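Local coordinates for 2-hydroxyisobutyryl-CoA synthetase (PDB 6HDY), which belongs to the ANL superfamily of AMP-binding enzymes, which join a large N-terminal domain to a smaller C-terminal one, at residues E120-S128 and F172-G180; A136-I147 and H329-M337. All blocks are in the same frame, centred on the assembly; numbering follows the deposited sequence.

Contact 1: E120-S128 and F172-G180; sequences EIFHVHGTS and FSLYMGSWG. With 3HL ((3S)-3-hydroxybutanoic acid), chain B; 8LQ ([[(2~{R},3~{S},4~{R},5~{R})-5-(6-aminopurin-9-yl)-3,4-bis(oxidanyl)oxolan-2-yl]methoxy-oxidanyl-phosphoryl] (3~{S})-3-oxidanylbutanoate), chain C.
H125 on strand 121-126 meets W179 of helix 176-187 in an aromatic cluster that H123 completes. Traced outward, H125 CB lies 3.1 Å from L174 O. M176 SD, whose side chain crosses that of H125 at about a right angle, touches CB and CG and faces CD2. With CG anti to the carbonyl carbon (chi1 -65°), ND1 reaches S173 O at 3.1 Å; the oxygen lies in the ring plane and ND1 in the carbonyl plane. That oxygen also accepts from W179 NE1 at 2.8 Å, so one carbonyl ties both rings together. CE1 sits over a face of the indole, 3.2 Å from W179 NE1; F172 CD1 covers the opposite face. NE2 shares a hydrogen bond with H123 ND1 at 2.8 Å, while H123 NE2 bonds to E186 of the second subunit. The H123 edge points to the six-membered indole ring, with planes at 81°. The cluster thus joins strand, helix and subunit interface beside the pocket of (3S)-3-hydroxybutanoic acid, to which Y175, M176 and G177 belong. Beyond the rings, G126 N donates nearly straight (174°) to L174 O. A water donates to G126 O at 2.7 Å and accepts from M176 N at 3.1 Å.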
loop_
_atom_site.group_PDB
_atom_site.type_symbol
_atom_site.label_atom_id
_atom_site.label_comp_id
_atom_site.label_asym_id
_atom_site.label_seq_id
_atom_site.Cartn_x
_atom_site.Cartn_y
_atom_site.Cartn_z
ATOM N N GLU A 120 11.220 -5.860 19.278
ATOM C CA GLU A 120 9.847 -5.403 19.450
ATOM C C GLU A 120 9.305 -4.715 18.162
ATOM O O GLU A 120 8.078 -4.655 17.986
ATOM C CB GLU A 120 9.740 -4.534 20.727
ATOM C CG GLU A 120 8.533 -3.603 20.871
ATOM C CD GLU A 120 7.174 -4.152 21.276
ATOM O OE1 GLU A 120 7.055 -5.374 21.532
ATOM O OE2 GLU A 120 6.226 -3.337 21.358
ATOM N N ILE A 121 10.207 -4.223 17.267
ATOM C CA ILE A 121 9.806 -3.488 16.047
ATOM C C ILE A 121 8.949 -4.363 15.123
ATOM O O ILE A 121 9.330 -5.490 14.756
ATOM C CB ILE A 121 10.993 -2.803 15.318
ATOM C CG1 ILE A 121 11.642 -1.748 16.245
ATOM C CG2 ILE A 121 10.538 -2.133 13.994
ATOM C CD1 ILE A 121 13.109 -1.769 16.180
ATOM N N PHE A 122 7.759 -3.843 14.842
ATOM C CA PHE A 122 6.707 -4.465 14.053
ATOM C C PHE A 122 6.656 -3.958 12.608
ATOM O O PHE A 122 6.521 -4.759 11.694
ATOM C CB PHE A 122 5.352 -4.213 14.751
ATOM C CG PHE A 122 4.108 -4.786 14.113
ATOM C CD1 PHE A 122 3.903 -6.164 14.058
ATOM C CD2 PHE A 122 3.139 -3.956 13.580
ATOM C CE1 PHE A 122 2.740 -6.694 13.490
ATOM C CE2 PHE A 122 1.974 -4.487 13.006
ATOM C CZ PHE A 122 1.765 -5.853 13.010
ATOM N N HIS A 123 6.697 -2.635 12.418
ATOM C CA HIS A 123 6.605 -1.998 11.105
ATOM C C HIS A 123 7.669 -0.952 10.927
ATOM O O HIS A 123 8.026 -0.262 11.886
ATOM C CB HIS A 123 5.258 -1.325 10.958
ATOM C CG HIS A 123 4.235 -2.086 10.186
ATOM N ND1 HIS A 123 3.438 -1.461 9.264
ATOM C CD2 HIS A 123 3.857 -3.378 10.283
ATOM C CE1 HIS A 123 2.577 -2.371 8.855
ATOM N NE2 HIS A 123 2.808 -3.543 9.427
ATOM N N VAL A 124 8.190 -0.860 9.693
ATOM C CA VAL A 124 9.183 0.123 9.271
ATOM C C VAL A 124 8.533 1.031 8.240
ATOM O O VAL A 124 8.022 0.556 7.234
ATOM C CB VAL A 124 10.526 -0.476 8.779
ATOM C CG1 VAL A 124 11.493 0.622 8.334
ATOM C CG2 VAL A 124 11.167 -1.354 9.857
ATOM N N HIS A 125 8.489 2.333 8.538
ATOM C CA HIS A 125 7.954 3.370 7.662
ATOM C C HIS A 125 8.910 4.532 7.715
ATOM O O HIS A 125 10.010 4.385 8.213
ATOM C CB HIS A 125 6.548 3.784 8.114
ATOM C CG HIS A 125 5.536 2.695 7.985
ATOM N ND1 HIS A 125 4.915 2.427 6.775
ATOM C CD2 HIS A 125 5.074 1.831 8.921
ATOM C CE1 HIS A 125 4.122 1.397 7.010
ATOM N NE2 HIS A 125 4.163 1.022 8.293
ATOM N N GLY A 126 8.510 5.677 7.232
ATOM C CA GLY A 126 9.394 6.829 7.282
ATOM C C GLY A 126 8.913 8.031 6.509
ATOM O O GLY A 126 7.759 8.084 6.092
ATOM N N THR A 127 9.819 8.995 6.322
ATOM C CA THR A 127 9.602 10.228 5.562
ATOM C C THR A 127 10.252 10.098 4.146
ATOM O O THR A 127 11.094 9.216 3.930
ATOM C CB THR A 127 10.160 11.429 6.351
ATOM O OG1 THR A 127 11.579 11.298 6.454
ATOM C CG2 THR A 127 9.559 11.550 7.733
ATOM N N SER A 128 9.874 10.983 3.196
ATOM C CA SER A 128 10.403 10.982 1.823
ATOM C C SER A 128 10.788 12.383 1.354
ATOM O O SER A 128 9.999 13.316 1.494
ATOM C CB SER A 128 9.399 10.354 0.858
ATOM O OG SER A 128 8.159 11.045 0.846
ATOM N N PHE A 172 0.250 3.544 0.047
ATOM C CA PHE A 172 0.664 2.619 1.099
ATOM C C PHE A 172 2.125 2.327 0.884
ATOM O O PHE A 172 2.499 1.544 0.007
ATOM C CB PHE A 172 -0.179 1.341 1.077
ATOM C CG PHE A 172 -1.529 1.485 1.721
ATOM C CD1 PHE A 172 -1.691 1.266 3.079
ATOM C CD2 PHE A 172 -2.653 1.804 0.958
ATOM C CE1 PHE A 172 -2.941 1.390 3.674
ATOM C CE2 PHE A 172 -3.901 1.971 1.560
ATOM C CZ PHE A 172 -4.040 1.741 2.909
ATOM N N SER A 173 2.956 3.097 1.568
ATOM C CA SER A 173 4.407 3.008 1.420
ATOM C C SER A 173 5.035 3.472 2.739
ATOM O O SER A 173 4.559 3.094 3.802
ATOM C CB SER A 173 4.861 3.885 0.247
ATOM O OG SER A 173 6.260 3.765 0.017
ATOM N N LEU A 174 6.055 4.344 2.663
ATOM C CA LEU A 174 6.724 4.947 3.811
ATOM C C LEU A 174 5.731 5.785 4.605
ATOM O O LEU A 174 5.766 5.785 5.833
ATOM C CB LEU A 174 7.876 5.843 3.315
ATOM C CG LEU A 174 9.101 5.142 2.772
ATOM C CD1 LEU A 174 10.072 6.146 2.284
ATOM C CD2 LEU A 174 9.754 4.252 3.829
ATOM N N TYR A 175 4.836 6.473 3.895
ATOM C CA TYR A 175 3.818 7.399 4.397
ATOM C C TYR A 175 2.854 6.795 5.444
ATOM O O TYR A 175 2.153 5.819 5.161
ATOM C CB TYR A 175 3.069 7.979 3.193
ATOM C CG TYR A 175 2.039 9.021 3.560
ATOM C CD1 TYR A 175 2.413 10.207 4.184
ATOM C CD2 TYR A 175 0.691 8.832 3.265
ATOM C CE1 TYR A 175 1.471 11.186 4.501
ATOM C CE2 TYR A 175 -0.260 9.812 3.566
ATOM C CZ TYR A 175 0.137 10.983 4.193
ATOM O OH TYR A 175 -0.771 11.958 4.505
ATOM N N MET A 176 2.774 7.430 6.641
ATOM C CA MET A 176 1.966 6.930 7.764
ATOM C C MET A 176 0.458 7.096 7.646
ATOM O O MET A 176 -0.276 6.341 8.297
ATOM C CB MET A 176 2.421 7.529 9.099
ATOM C CG MET A 176 3.772 7.006 9.578
ATOM S SD MET A 176 3.827 5.242 9.909
ATOM C CE MET A 176 2.707 5.065 11.292
ATOM N N GLY A 177 0.021 8.107 6.887
ATOM C CA GLY A 177 -1.370 8.457 6.703
ATOM C C GLY A 177 -2.267 7.298 6.345
ATOM O O GLY A 177 -3.259 7.043 7.037
ATOM N N SER A 178 -1.951 6.623 5.226
ATOM C CA SER A 178 -2.732 5.478 4.738
ATOM C C SER A 178 -2.806 4.335 5.756
ATOM O O SER A 178 -3.896 3.809 6.010
ATOM C CB SER A 178 -2.130 4.962 3.441
ATOM O OG SER A 178 -0.762 4.649 3.645
ATOM N N TRP A 179 -1.638 3.951 6.339
ATOM C CA TRP A 179 -1.535 2.847 7.322
ATOM C C TRP A 179 -2.331 3.153 8.565
ATOM O O TRP A 179 -2.999 2.276 9.109
ATOM C CB TRP A 179 -0.049 2.543 7.665
ATOM C CG TRP A 179 0.740 2.119 6.462
ATOM C CD1 TRP A 179 1.554 2.904 5.702
ATOM C CD2 TRP A 179 0.721 0.826 5.829
ATOM N NE1 TRP A 179 2.062 2.182 4.650
ATOM C CE2 TRP A 179 1.562 0.904 4.696
ATOM C CE3 TRP A 179 0.053 -0.383 6.096
ATOM C CZ2 TRP A 179 1.775 -0.188 3.835
ATOM C CZ3 TRP A 179 0.250 -1.462 5.234
ATOM C CH2 TRP A 179 1.111 -1.363 4.128
ATOM N N GLY A 180 -2.282 4.400 9.001
ATOM C CA GLY A 180 -3.033 4.841 10.174
ATOM C C GLY A 180 -4.535 4.780 10.004
ATOM O O GLY A 180 -5.236 4.362 10.923
HETATM C CA 3HL B . 0.522 13.225 7.988
HETATM C CB 3HL B . 1.251 11.979 8.540
HETATM O OG1 3HL B . 0.483 11.247 9.489
HETATM C CG2 3HL B . 1.610 11.017 7.448
HETATM C C 3HL B . -0.858 13.288 8.595
HETATM O OA 3HL B . -1.675 12.426 8.307
HETATM O OB 3HL B . -1.021 14.207 9.582
HETATM N N9 8LQ C . -0.634 18.536 7.771
HETATM C C8 8LQ C . -0.982 17.269 8.049
HETATM N N7 8LQ C . -2.284 17.231 8.309
HETATM C C5 8LQ C . -2.753 18.487 8.218
HETATM C C6 8LQ C . -3.988 19.026 8.326
HETATM N N6 8LQ C . -4.997 18.230 8.643
HETATM N N1 8LQ C . -4.204 20.345 8.158
HETATM C C2 8LQ C . -3.149 21.197 7.823
HETATM N N3 8LQ C . -1.904 20.612 7.645
HETATM C C4 8LQ C . -1.725 19.289 7.876
HETATM C CAA 8LQ C . 0.525 11.115 8.475
HETATM C CAZ 8LQ C . -0.582 12.200 8.418
HETATM O OAE 8LQ C . -1.197 12.190 7.133
HETATM C CAL 8LQ C . -0.036 13.615 8.689
HETATM C CAS 8LQ C . 1.104 13.954 7.719
HETATM O OAC 8LQ C . 0.849 14.291 6.567
HETATM O OAQ 8LQ C . 2.379 13.766 8.218
HETATM P PBC 8LQ C . 3.690 14.326 7.492
HETATM O OAH 8LQ C . 3.748 13.541 6.113
HETATM O OAD 8LQ C . 4.916 14.167 8.294
HETATM O "O5'" 8LQ C . 3.386 15.861 7.271
HETATM C "C5'" 8LQ C . 3.005 16.610 8.423
HETATM C "C4'" 8LQ C . 2.720 18.035 8.025
HETATM O "O4'" 8LQ C . 1.646 18.056 7.047
HETATM C "C3'" 8LQ C . 2.187 18.718 9.211
HETATM O "O3'" 8LQ C . 3.275 19.229 10.032
HETATM C "C2'" 8LQ C . 1.367 19.833 8.559
HETATM O "O2'" 8LQ C . 2.238 20.904 8.016
HETATM C "C1'" 8LQ C . 0.717 19.084 7.418
HETATM O O HOH W 1 5.404 8.907 7.103
#

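Contact 2: A136-I147 and H329-M337; sequences AFGIGRADWRAI and HLERTSQPM
D143, in the first turn of helix 141-157, presents its carboxylate to the loop R332-S334 for the first group of bonds. OD2 accepts three donors: S334 N at 2.7 Å on the syn side, S334 OG at 2.6 Å, and R332 NE at 3.0 Å. S334 OG and R332 NE approach from opposite sides of the carboxylate plane, both well out of it. The R332 bond is a salt bridge made with the guanidinium edge, and R332 NH1 bonds to S282 O. OD1 uses its syn lone pair for T333 N. Four protein donors on one buried carboxylate probably stabilise its anionic form.

Side-chain bonds to the backbone of 136-140 form a second group. S334 OG, held between its own N and carbonyl carbon (chi1 79°), also accepts from G140 N, the N-cap residue, at 3.1 Å. The Q335 amide bridges A136 and G138: NE2 gives A136 O a nearly straight bond (173°) in the carbonyl plane, whereas G138 N approaches OE1 at 2.8 Å from above the amide plane.

Van der Waals contacts set aliphatic carbons against polar groups: A146 CB abuts E331 O at 3.4 Å, and I139 CG1 lies 3.7 Å from R332 NH2.

The loop, between strands 322-329 and 340-347, clasps the junction of strand 136-140 and helix 141-157; L330 packs on helix 43-64, Q335 on helix 97-106, and F137 and I139 reach M176 of helix 176-187.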
loop_
_atom_site.group_PDB
_atom_site.type_symbol
_atom_site.label_atom_id
_atom_site.label_comp_id
_atom_site.label_asym_id
_atom_site.label_seq_id
_atom_site.Cartn_x
_atom_site.Cartn_y
_atom_site.Cartn_z
ATOM N N ALA A 136 13.552 7.261 9.581
ATOM C CA ALA A 136 12.927 5.952 9.642
ATOM C C ALA A 136 12.051 5.801 10.885
ATOM O O ALA A 136 12.464 6.135 11.996
ATOM C CB ALA A 136 14.006 4.873 9.629
ATOM N N PHE A 137 10.854 5.266 10.699
ATOM C CA PHE A 137 9.994 4.971 11.822
ATOM C C PHE A 137 10.046 3.456 12.109
ATOM O O PHE A 137 9.808 2.645 11.220
ATOM C CB PHE A 137 8.563 5.478 11.619
ATOM C CG PHE A 137 8.415 6.943 11.248
ATOM C CD1 PHE A 137 9.072 7.935 11.971
ATOM C CD2 PHE A 137 7.553 7.337 10.227
ATOM C CE1 PHE A 137 8.900 9.290 11.653
ATOM C CE2 PHE A 137 7.430 8.685 9.873
ATOM C CZ PHE A 137 8.085 9.653 10.598
ATOM N N GLY A 138 10.410 3.116 13.337
ATOM C CA GLY A 138 10.453 1.763 13.863
ATOM C C GLY A 138 9.378 1.678 14.922
ATOM O O GLY A 138 9.597 2.069 16.067
ATOM N N ILE A 139 8.193 1.223 14.528
ATOM C CA ILE A 139 7.020 1.135 15.388
ATOM C C ILE A 139 6.840 -0.282 15.965
ATOM O O ILE A 139 6.801 -1.253 15.208
ATOM C CB ILE A 139 5.790 1.660 14.635
ATOM C CG1 ILE A 139 6.144 3.006 13.949
ATOM C CG2 ILE A 139 4.602 1.809 15.595
ATOM C CD1 ILE A 139 5.501 3.245 12.674
ATOM N N GLY A 140 6.766 -0.375 17.297
ATOM C CA GLY A 140 6.609 -1.644 17.986
ATOM C C GLY A 140 5.197 -2.161 17.858
ATOM O O GLY A 140 4.288 -1.397 17.544
ATOM N N ARG A 141 5.011 -3.464 18.096
ATOM C CA ARG A 141 3.722 -4.160 18.027
ATOM C C ARG A 141 2.671 -3.511 18.913
ATOM O O ARG A 141 1.542 -3.289 18.474
ATOM C CB ARG A 141 3.910 -5.630 18.432
ATOM C CG ARG A 141 3.166 -6.617 17.543
ATOM C CD ARG A 141 3.654 -8.050 17.698
ATOM N NE ARG A 141 5.118 -8.170 17.706
ATOM C CZ ARG A 141 5.847 -8.476 18.780
ATOM N NH1 ARG A 141 5.256 -8.695 19.953
ATOM N NH2 ARG A 141 7.168 -8.561 18.692
ATOM N N ALA A 142 3.045 -3.195 20.153
ATOM C CA ALA A 142 2.154 -2.567 21.127
ATOM C C ALA A 142 1.735 -1.191 20.687
ATOM O O ALA A 142 0.547 -0.879 20.788
ATOM C CB ALA A 142 2.810 -2.547 22.510
ATOM N N ASP A 143 2.654 -0.398 20.087
ATOM C CA ASP A 143 2.295 0.939 19.550
ATOM C C ASP A 143 1.342 0.873 18.364
ATOM O O ASP A 143 0.440 1.680 18.287
ATOM C CB ASP A 143 3.532 1.765 19.184
ATOM C CG ASP A 143 4.247 2.316 20.387
ATOM O OD1 ASP A 143 3.819 2.021 21.516
ATOM O OD2 ASP A 143 5.222 3.037 20.207
ATOM N N TRP A 144 1.521 -0.095 17.468
ATOM C CA TRP A 144 0.649 -0.297 16.304
ATOM C C TRP A 144 -0.797 -0.533 16.810
ATOM O O TRP A 144 -1.751 0.060 16.290
ATOM C CB TRP A 144 1.171 -1.484 15.419
ATOM C CG TRP A 144 0.596 -1.427 14.033
ATOM C CD1 TRP A 144 -0.596 -1.948 13.627
ATOM C CD2 TRP A 144 1.067 -0.606 12.946
ATOM N NE1 TRP A 144 -0.865 -1.566 12.328
ATOM C CE2 TRP A 144 0.151 -0.755 11.880
ATOM C CE3 TRP A 144 2.181 0.237 12.767
ATOM C CZ2 TRP A 144 0.317 -0.097 10.643
ATOM C CZ3 TRP A 144 2.367 0.857 11.527
ATOM C CH2 TRP A 144 1.440 0.690 10.486
ATOM N N ARG A 145 -0.940 -1.382 17.855
ATOM C CA ARG A 145 -2.230 -1.630 18.526
ATOM C C ARG A 145 -2.760 -0.348 19.191
ATOM O O ARG A 145 -3.935 -0.034 19.024
ATOM C CB ARG A 145 -2.168 -2.811 19.528
ATOM C CG ARG A 145 -1.881 -4.208 18.907
ATOM C CD ARG A 145 -2.465 -4.460 17.509
ATOM N NE ARG A 145 -3.918 -4.251 17.404
ATOM C CZ ARG A 145 -4.553 -3.994 16.262
ATOM N NH1 ARG A 145 -3.879 -3.902 15.130
ATOM N NH2 ARG A 145 -5.873 -3.839 16.247
ATOM N N ALA A 146 -1.886 0.425 19.869
ATOM C CA ALA A 146 -2.280 1.707 20.487
ATOM C C ALA A 146 -2.802 2.697 19.406
ATOM O O ALA A 146 -3.808 3.370 19.623
ATOM C CB ALA A 146 -1.107 2.318 21.253
ATOM N N ILE A 147 -2.157 2.720 18.232
ATOM C CA ILE A 147 -2.547 3.570 17.090
ATOM C C ILE A 147 -3.903 3.115 16.493
ATOM O O ILE A 147 -4.762 3.955 16.228
ATOM C CB ILE A 147 -1.413 3.589 16.001
ATOM C CG1 ILE A 147 -0.128 4.251 16.549
ATOM C CG2 ILE A 147 -1.911 4.279 14.693
ATOM C CD1 ILE A 147 1.191 4.006 15.735
ATOM N N HIS A 329 3.363 12.214 22.985
ATOM C CA HIS A 329 2.727 10.897 23.044
ATOM C C HIS A 329 2.424 10.519 24.484
ATOM O O HIS A 329 3.318 10.576 25.343
ATOM C CB HIS A 329 3.652 9.780 22.456
ATOM C CG HIS A 329 3.674 9.737 20.956
ATOM N ND1 HIS A 329 4.855 9.879 20.243
ATOM C CD2 HIS A 329 2.660 9.534 20.084
ATOM C CE1 HIS A 329 4.519 9.775 18.968
ATOM N NE2 HIS A 329 3.206 9.578 18.824
ATOM N N LEU A 330 1.186 10.060 24.746
ATOM C CA LEU A 330 0.863 9.564 26.102
ATOM C C LEU A 330 0.705 8.023 26.143
ATOM O O LEU A 330 0.631 7.434 27.221
ATOM C CB LEU A 330 -0.399 10.261 26.663
ATOM C CG LEU A 330 -0.396 11.790 26.728
ATOM C CD1 LEU A 330 -1.695 12.295 27.290
ATOM C CD2 LEU A 330 0.765 12.300 27.550
ATOM N N GLU A 331 0.676 7.371 24.969
ATOM C CA GLU A 331 0.430 5.938 24.828
ATOM C C GLU A 331 1.366 5.255 23.830
ATOM O O GLU A 331 0.914 4.414 23.038
ATOM C CB GLU A 331 -1.049 5.700 24.448
ATOM C CG GLU A 331 -2.057 6.080 25.529
ATOM C CD GLU A 331 -3.505 5.715 25.271
ATOM O OE1 GLU A 331 -3.871 5.466 24.102
ATOM O OE2 GLU A 331 -4.279 5.669 26.250
ATOM N N ARG A 332 2.676 5.597 23.863
ATOM C CA ARG A 332 3.675 4.988 22.971
ATOM C C ARG A 332 4.971 4.641 23.670
ATOM O O ARG A 332 5.520 5.457 24.410
ATOM C CB ARG A 332 3.936 5.860 21.720
ATOM C CG ARG A 332 2.843 5.724 20.662
ATOM C CD ARG A 332 3.261 6.194 19.292
ATOM N NE ARG A 332 4.409 5.464 18.725
ATOM C CZ ARG A 332 4.935 5.726 17.534
ATOM N NH1 ARG A 332 4.423 6.687 16.770
ATOM N NH2 ARG A 332 5.978 5.030 17.095
ATOM N N THR A 333 5.465 3.419 23.435
ATOM C CA THR A 333 6.722 2.934 24.007
ATOM C C THR A 333 7.864 2.965 22.983
ATOM O O THR A 333 9.023 2.981 23.377
ATOM C CB THR A 333 6.532 1.529 24.596
ATOM O OG1 THR A 333 5.981 0.675 23.588
ATOM C CG2 THR A 333 5.651 1.523 25.853
ATOM N N SER A 334 7.547 2.960 21.669
ATOM C CA SER A 334 8.555 2.952 20.585
ATOM C C SER A 334 8.624 4.340 19.949
ATOM O O SER A 334 7.574 4.902 19.607
ATOM C CB SER A 334 8.228 1.891 19.530
ATOM O OG SER A 334 7.203 2.328 18.645
ATOM N N GLN A 335 9.855 4.904 19.812
ATOM C CA GLN A 335 10.077 6.268 19.295
ATOM C C GLN A 335 9.106 7.288 19.918
ATOM O O GLN A 335 8.449 8.022 19.182
ATOM C CB GLN A 335 10.065 6.304 17.753
ATOM C CG GLN A 335 11.247 5.505 17.148
ATOM C CD GLN A 335 11.292 5.624 15.633
ATOM O OE1 GLN A 335 10.284 5.464 14.944
ATOM N NE2 GLN A 335 12.471 5.886 15.079
ATOM N N PRO A 336 8.934 7.332 21.282
ATOM C CA PRO A 336 7.970 8.299 21.841
ATOM C C PRO A 336 8.446 9.729 21.626
ATOM O O PRO A 336 9.627 10.028 21.792
ATOM C CB PRO A 336 7.875 7.914 23.323
ATOM C CG PRO A 336 9.170 7.262 23.632
ATOM C CD PRO A 336 9.617 6.573 22.359
ATOM N N MET A 337 7.545 10.576 21.191
ATOM C CA MET A 337 7.828 11.984 20.932
ATOM C C MET A 337 7.387 12.810 22.124
ATOM O O MET A 337 6.215 12.761 22.507
ATOM C CB MET A 337 7.100 12.479 19.671
ATOM C CG MET A 337 7.586 11.902 18.356
ATOM S SD MET A 337 9.316 12.119 17.888
ATOM C CE MET A 337 9.675 13.607 18.436
HETATM O O HOH W 2 5.309 -0.663 20.798
HETATM O O HOH W 3 -3.264 5.335 21.439
#

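Overall arrangement
After a run of N-terminal helices the chain enters strand 121-126, turns back through a partly unmodelled loop into strand 136-140 and continues as helix 141-157. Contact 1 closes the loop that returns at 172-180; contact 2 starts within that loop and closes only at 329-337, so the two cross. Their centres are about 11 Å apart. The two-stranded antiparallel sheet unites them: H125 O lies 2.8 Å from F137 N, and F122 N 2.8 Å from I139 O, with F122 and H123 forming a classic bulge opposite I139. One strand is tied to the loop leading into helix 176-187 and its first turn, the other to the loop after strand 322-329, and both contacts touch the second subunit.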